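PDB 3PZ6: leucyl-tRNA synthetase from Giardia intestinalis, which probably charges tRNA(Leu) with leucine using ATP, and is represented here by its isolated CP1 domain, the insertion that edits mischarged tRNA. Local coordinates for residues P188-L202 / V216-I229. The protein carries 2 engineered substitutions. Residues are numbered along the deposited sequence; the frame is centred on the assembly and turned at random.
Sequences PSDAPDDYACYKDIL and VGLMLEPYSPLPII
Ser189 OG is held by a water and by its neighbour Asp190, close beside the Leu226 carbonyl, where the start of segment 188-202 meets the extended end of 216-229, from Ser224 on. Ser189 OG accepts a hydrogen bond from the water at 2.9 Å and can donate to Asp190 OD2 at 2.9 Å, though that one proton has another acceptor within reach. The same water accepts from Leu226 N, bridging the serine hydroxyl to the backbone NH. Leu226 O comes side-on to Ser189 OG, at 2.8 Å. Beyond it, CG1 of Ile228 approaches Asp190 OD2 at 3.5 Å. Pro225 then fills the space toward the helix, its CG against Pro188 CB at 3.8 Å and its CD beside the ring of Tyr198.

That tyrosine is the second polar focus. With CG anti to the backbone N (chi1 170°), its ring leaves helix 192-202 and carries Tyr198 OH into the type I turn from Leu220 to Tyr223, 3.2 Å from Leu220 O and 2.9 Å from Tyr223 O; one proton must serve whichever of these carbonyls it favours. Leu220 O already takes Tyr223 N, the turn's own bond. Leu220 passes alongside the ring: CD1 lies over one face, CD2 reaches Tyr198 CE1 at 3.6 Å, and CD1 continues to Ile201 CB. At the helix end the Leu202 and Val216 side chains cross at about a right angle, CD1 against CG1. Strand 167-171 backs Ile201 and Leu220. Within the editing domain, then, the Tyr198 hydroxyl reaches carbonyls of the turn and Ser189 is linked to the Leu226 NH through water, with apolar side chains between these two polar points.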
# COMPACT_ATOMS: atom_id res chain seq x y z
N PRO A 188 -10.01 -3.14 0.38
CA PRO A 188 -11.28 -3.36 -0.33
C PRO A 188 -12.46 -3.68 0.58
O PRO A 188 -13.59 -3.41 0.20
CB PRO A 188 -10.98 -4.57 -1.21
CG PRO A 188 -9.54 -4.59 -1.37
CD PRO A 188 -8.96 -4.05 -0.11
N SER A 189 -12.21 -4.25 1.75
CA SER A 189 -13.30 -4.59 2.66
C SER A 189 -13.98 -3.35 3.23
O SER A 189 -15.15 -3.40 3.61
CB SER A 189 -12.81 -5.47 3.80
OG SER A 189 -11.82 -4.82 4.58
N ASP A 190 -13.25 -2.24 3.29
CA ASP A 190 -13.78 -1.04 3.94
C ASP A 190 -13.62 0.29 3.20
O ASP A 190 -13.95 1.34 3.73
CB ASP A 190 -13.26 -0.95 5.37
CG ASP A 190 -13.89 -1.99 6.29
OD1 ASP A 190 -14.88 -1.65 6.97
OD2 ASP A 190 -13.42 -3.15 6.30
N ALA A 191 -13.16 0.22 1.96
CA ALA A 191 -13.12 1.38 1.07
C ALA A 191 -13.72 0.99 -0.28
O ALA A 191 -13.09 0.26 -1.04
CB ALA A 191 -11.71 1.88 0.91
N PRO A 192 -14.94 1.48 -0.57
CA PRO A 192 -15.72 1.15 -1.78
C PRO A 192 -14.95 1.38 -3.08
O PRO A 192 -14.99 0.53 -3.96
CB PRO A 192 -16.90 2.13 -1.71
CG PRO A 192 -16.97 2.56 -0.30
CD PRO A 192 -15.58 2.57 0.20
N ASP A 193 -14.27 2.52 -3.18
CA ASP A 193 -13.43 2.85 -4.33
C ASP A 193 -12.33 1.80 -4.52
O ASP A 193 -12.15 1.28 -5.62
CB ASP A 193 -12.84 4.26 -4.21
CG ASP A 193 -13.85 5.36 -4.60
OD1 ASP A 193 -14.63 5.16 -5.56
OD2 ASP A 193 -13.88 6.43 -3.95
N ASP A 194 -11.63 1.48 -3.42
CA ASP A 194 -10.66 0.39 -3.43
C ASP A 194 -11.28 -0.89 -3.97
O ASP A 194 -10.71 -1.53 -4.86
CB ASP A 194 -10.09 0.14 -2.02
CG ASP A 194 -9.07 1.17 -1.59
OD1 ASP A 194 -8.64 2.02 -2.40
OD2 ASP A 194 -8.68 1.14 -0.41
N TYR A 195 -12.45 -1.25 -3.46
CA TYR A 195 -13.11 -2.48 -3.90
C TYR A 195 -13.51 -2.45 -5.38
O TYR A 195 -13.33 -3.45 -6.08
CB TYR A 195 -14.32 -2.84 -3.04
CG TYR A 195 -15.01 -4.11 -3.50
CD1 TYR A 195 -14.41 -5.36 -3.30
CD2 TYR A 195 -16.24 -4.07 -4.14
CE1 TYR A 195 -15.02 -6.53 -3.71
CE2 TYR A 195 -16.86 -5.24 -4.56
CZ TYR A 195 -16.25 -6.48 -4.34
OH TYR A 195 -16.86 -7.64 -4.76
N ALA A 196 -14.05 -1.32 -5.83
CA ALA A 196 -14.49 -1.19 -7.22
C ALA A 196 -13.33 -1.45 -8.19
O ALA A 196 -13.43 -2.27 -9.09
CB ALA A 196 -15.13 0.18 -7.47
N CYS A 197 -12.21 -0.77 -7.97
CA CYS A 197 -11.03 -0.97 -8.79
C CYS A 197 -10.48 -2.38 -8.67
O CYS A 197 -10.12 -3.00 -9.67
CB CYS A 197 -9.95 0.03 -8.46
SG CYS A 197 -8.61 -0.08 -9.66
N TYR A 198 -10.43 -2.89 -7.44
CA TYR A 198 -9.96 -4.23 -7.17
C TYR A 198 -10.76 -5.24 -7.98
O TYR A 198 -10.19 -6.08 -8.69
CB TYR A 198 -10.02 -4.52 -5.66
CG TYR A 198 -9.79 -5.96 -5.26
CD1 TYR A 198 -8.51 -6.42 -4.95
CD2 TYR A 198 -10.85 -6.86 -5.19
CE1 TYR A 198 -8.30 -7.75 -4.59
CE2 TYR A 198 -10.65 -8.18 -4.83
CZ TYR A 198 -9.38 -8.62 -4.53
OH TYR A 198 -9.19 -9.94 -4.17
N LYS A 199 -12.09 -5.13 -7.91
CA LYS A 199 -13.02 -6.00 -8.65
C LYS A 199 -12.93 -5.82 -10.17
O LYS A 199 -13.01 -6.79 -10.92
CB LYS A 199 -14.45 -5.77 -8.16
CG LYS A 199 -15.46 -6.76 -8.64
CD LYS A 199 -16.83 -6.16 -8.53
CE LYS A 199 -17.87 -7.00 -9.25
NZ LYS A 199 -19.04 -6.15 -9.63
N ASP A 200 -12.76 -4.58 -10.62
CA ASP A 200 -12.48 -4.31 -12.03
C ASP A 200 -11.26 -5.09 -12.58
O ASP A 200 -11.34 -5.66 -13.67
CB ASP A 200 -12.28 -2.80 -12.27
CG ASP A 200 -13.60 -2.04 -12.34
OD1 ASP A 200 -14.68 -2.69 -12.39
OD2 ASP A 200 -13.55 -0.79 -12.35
N ILE A 201 -10.16 -5.10 -11.82
CA ILE A 201 -8.96 -5.82 -12.20
C ILE A 201 -9.25 -7.33 -12.20
O ILE A 201 -8.96 -8.02 -13.17
CB ILE A 201 -7.76 -5.53 -11.25
CG1 ILE A 201 -7.57 -4.02 -10.99
CG2 ILE A 201 -6.48 -6.22 -11.75
CD1 ILE A 201 -6.74 -3.27 -11.99
N LEU A 202 -9.86 -7.81 -11.12
CA LEU A 202 -10.11 -9.23 -10.91
C LEU A 202 -10.84 -9.90 -12.08
O LEU A 202 -10.49 -11.01 -12.49
CB LEU A 202 -10.88 -9.45 -9.61
CG LEU A 202 -11.05 -10.85 -9.01
CD1 LEU A 202 -9.71 -11.48 -8.62
CD2 LEU A 202 -11.99 -10.79 -7.82
N VAL A 216 -3.70 -12.06 -12.92
CA VAL A 216 -4.77 -11.97 -11.92
C VAL A 216 -4.68 -13.06 -10.86
O VAL A 216 -4.77 -12.76 -9.66
CB VAL A 216 -6.18 -11.88 -12.57
CG1 VAL A 216 -7.29 -11.85 -11.52
CG2 VAL A 216 -6.28 -10.63 -13.45
N GLY A 217 -4.47 -14.31 -11.29
CA GLY A 217 -4.39 -15.46 -10.39
C GLY A 217 -3.25 -15.44 -9.37
O GLY A 217 -3.32 -16.10 -8.34
N LEU A 218 -2.20 -14.68 -9.67
CA LEU A 218 -1.05 -14.54 -8.79
C LEU A 218 -1.11 -13.25 -7.97
O LEU A 218 -0.64 -13.21 -6.84
CB LEU A 218 0.25 -14.56 -9.61
CG LEU A 218 1.60 -14.37 -8.90
CD1 LEU A 218 2.01 -15.61 -8.11
CD2 LEU A 218 2.71 -13.96 -9.90
N MET A 219 -1.71 -12.20 -8.53
CA MET A 219 -1.62 -10.87 -7.95
C MET A 219 -2.87 -10.37 -7.20
O MET A 219 -2.79 -9.40 -6.45
CB MET A 219 -1.17 -9.86 -9.01
CG MET A 219 0.15 -10.21 -9.68
SD MET A 219 0.59 -9.03 -10.97
CE MET A 219 2.16 -9.68 -11.58
N LEU A 220 -4.00 -11.04 -7.39
CA LEU A 220 -5.27 -10.61 -6.78
C LEU A 220 -6.06 -11.71 -6.09
O LEU A 220 -6.52 -11.53 -4.97
CB LEU A 220 -6.17 -9.92 -7.80
CG LEU A 220 -5.91 -8.45 -8.10
CD1 LEU A 220 -7.17 -7.86 -8.63
CD2 LEU A 220 -5.52 -7.73 -6.82
N GLU A 221 -6.24 -12.84 -6.78
CA GLU A 221 -6.99 -13.99 -6.25
C GLU A 221 -6.55 -14.50 -4.86
O GLU A 221 -7.40 -14.87 -4.06
CB GLU A 221 -7.01 -15.13 -7.26
CG GLU A 221 -8.02 -14.91 -8.39
CD GLU A 221 -7.94 -15.96 -9.50
OE1 GLU A 221 -7.35 -17.05 -9.28
OE2 GLU A 221 -8.48 -15.68 -10.60
N PRO A 222 -5.23 -14.51 -4.58
CA PRO A 222 -4.84 -14.91 -3.22
C PRO A 222 -5.00 -13.81 -2.16
O PRO A 222 -4.79 -14.07 -0.98
CB PRO A 222 -3.35 -15.28 -3.37
CG PRO A 222 -3.02 -15.15 -4.82
CD PRO A 222 -4.04 -14.27 -5.42
N TYR A 223 -5.36 -12.60 -2.58
CA TYR A 223 -5.49 -11.48 -1.64
C TYR A 223 -6.92 -10.96 -1.60
O TYR A 223 -7.21 -9.85 -2.04
CB TYR A 223 -4.50 -10.37 -1.99
CG TYR A 223 -3.13 -10.90 -2.33
CD1 TYR A 223 -2.20 -11.18 -1.33
CD2 TYR A 223 -2.78 -11.16 -3.66
CE1 TYR A 223 -0.95 -11.69 -1.64
CE2 TYR A 223 -1.53 -11.68 -3.98
CZ TYR A 223 -0.63 -11.94 -2.97
OH TYR A 223 0.61 -12.45 -3.28
N SER A 224 -7.81 -11.77 -1.06
CA SER A 224 -9.21 -11.38 -0.96
C SER A 224 -9.38 -10.37 0.17
O SER A 224 -8.60 -10.37 1.13
CB SER A 224 -10.06 -12.60 -0.68
OG SER A 224 -9.77 -13.09 0.62
N PRO A 225 -10.42 -9.52 0.08
CA PRO A 225 -10.74 -8.56 1.15
C PRO A 225 -10.84 -9.26 2.50
O PRO A 225 -11.23 -10.42 2.57
CB PRO A 225 -12.10 -8.02 0.74
CG PRO A 225 -12.10 -8.13 -0.75
CD PRO A 225 -11.35 -9.39 -1.06
N LEU A 226 -10.48 -8.55 3.56
CA LEU A 226 -10.45 -9.14 4.90
C LEU A 226 -11.50 -8.55 5.83
O LEU A 226 -11.72 -7.34 5.82
CB LEU A 226 -9.05 -8.94 5.50
CG LEU A 226 -7.98 -10.03 5.35
CD1 LEU A 226 -8.25 -11.06 4.25
CD2 LEU A 226 -6.61 -9.38 5.16
N PRO A 227 -12.16 -9.40 6.65
CA PRO A 227 -13.14 -8.98 7.66
C PRO A 227 -12.51 -8.28 8.87
O PRO A 227 -12.51 -8.82 9.98
CB PRO A 227 -13.77 -10.30 8.09
CG PRO A 227 -12.70 -11.30 7.86
CD PRO A 227 -12.04 -10.87 6.60
N ILE A 228 -11.97 -7.08 8.66
CA ILE A 228 -11.20 -6.40 9.70
C ILE A 228 -12.09 -5.63 10.67
O ILE A 228 -11.79 -5.53 11.86
CB ILE A 228 -10.09 -5.47 9.12
CG1 ILE A 228 -10.67 -4.45 8.13
CG2 ILE A 228 -9.03 -6.29 8.42
CD1 ILE A 228 -9.82 -3.20 7.97
N ILE A 229 -13.19 -5.10 10.16
CA ILE A 229 -14.08 -4.28 10.95
C ILE A 229 -15.52 -4.75 10.78
O ILE A 229 -15.98 -4.94 9.65
CB ILE A 229 -13.94 -2.78 10.57
CG1 ILE A 229 -12.56 -2.26 10.98
CG2 ILE A 229 -15.05 -1.94 11.22
CD1 ILE A 229 -12.15 -0.93 10.36
O HOH W 1 -9.51 -5.88 3.16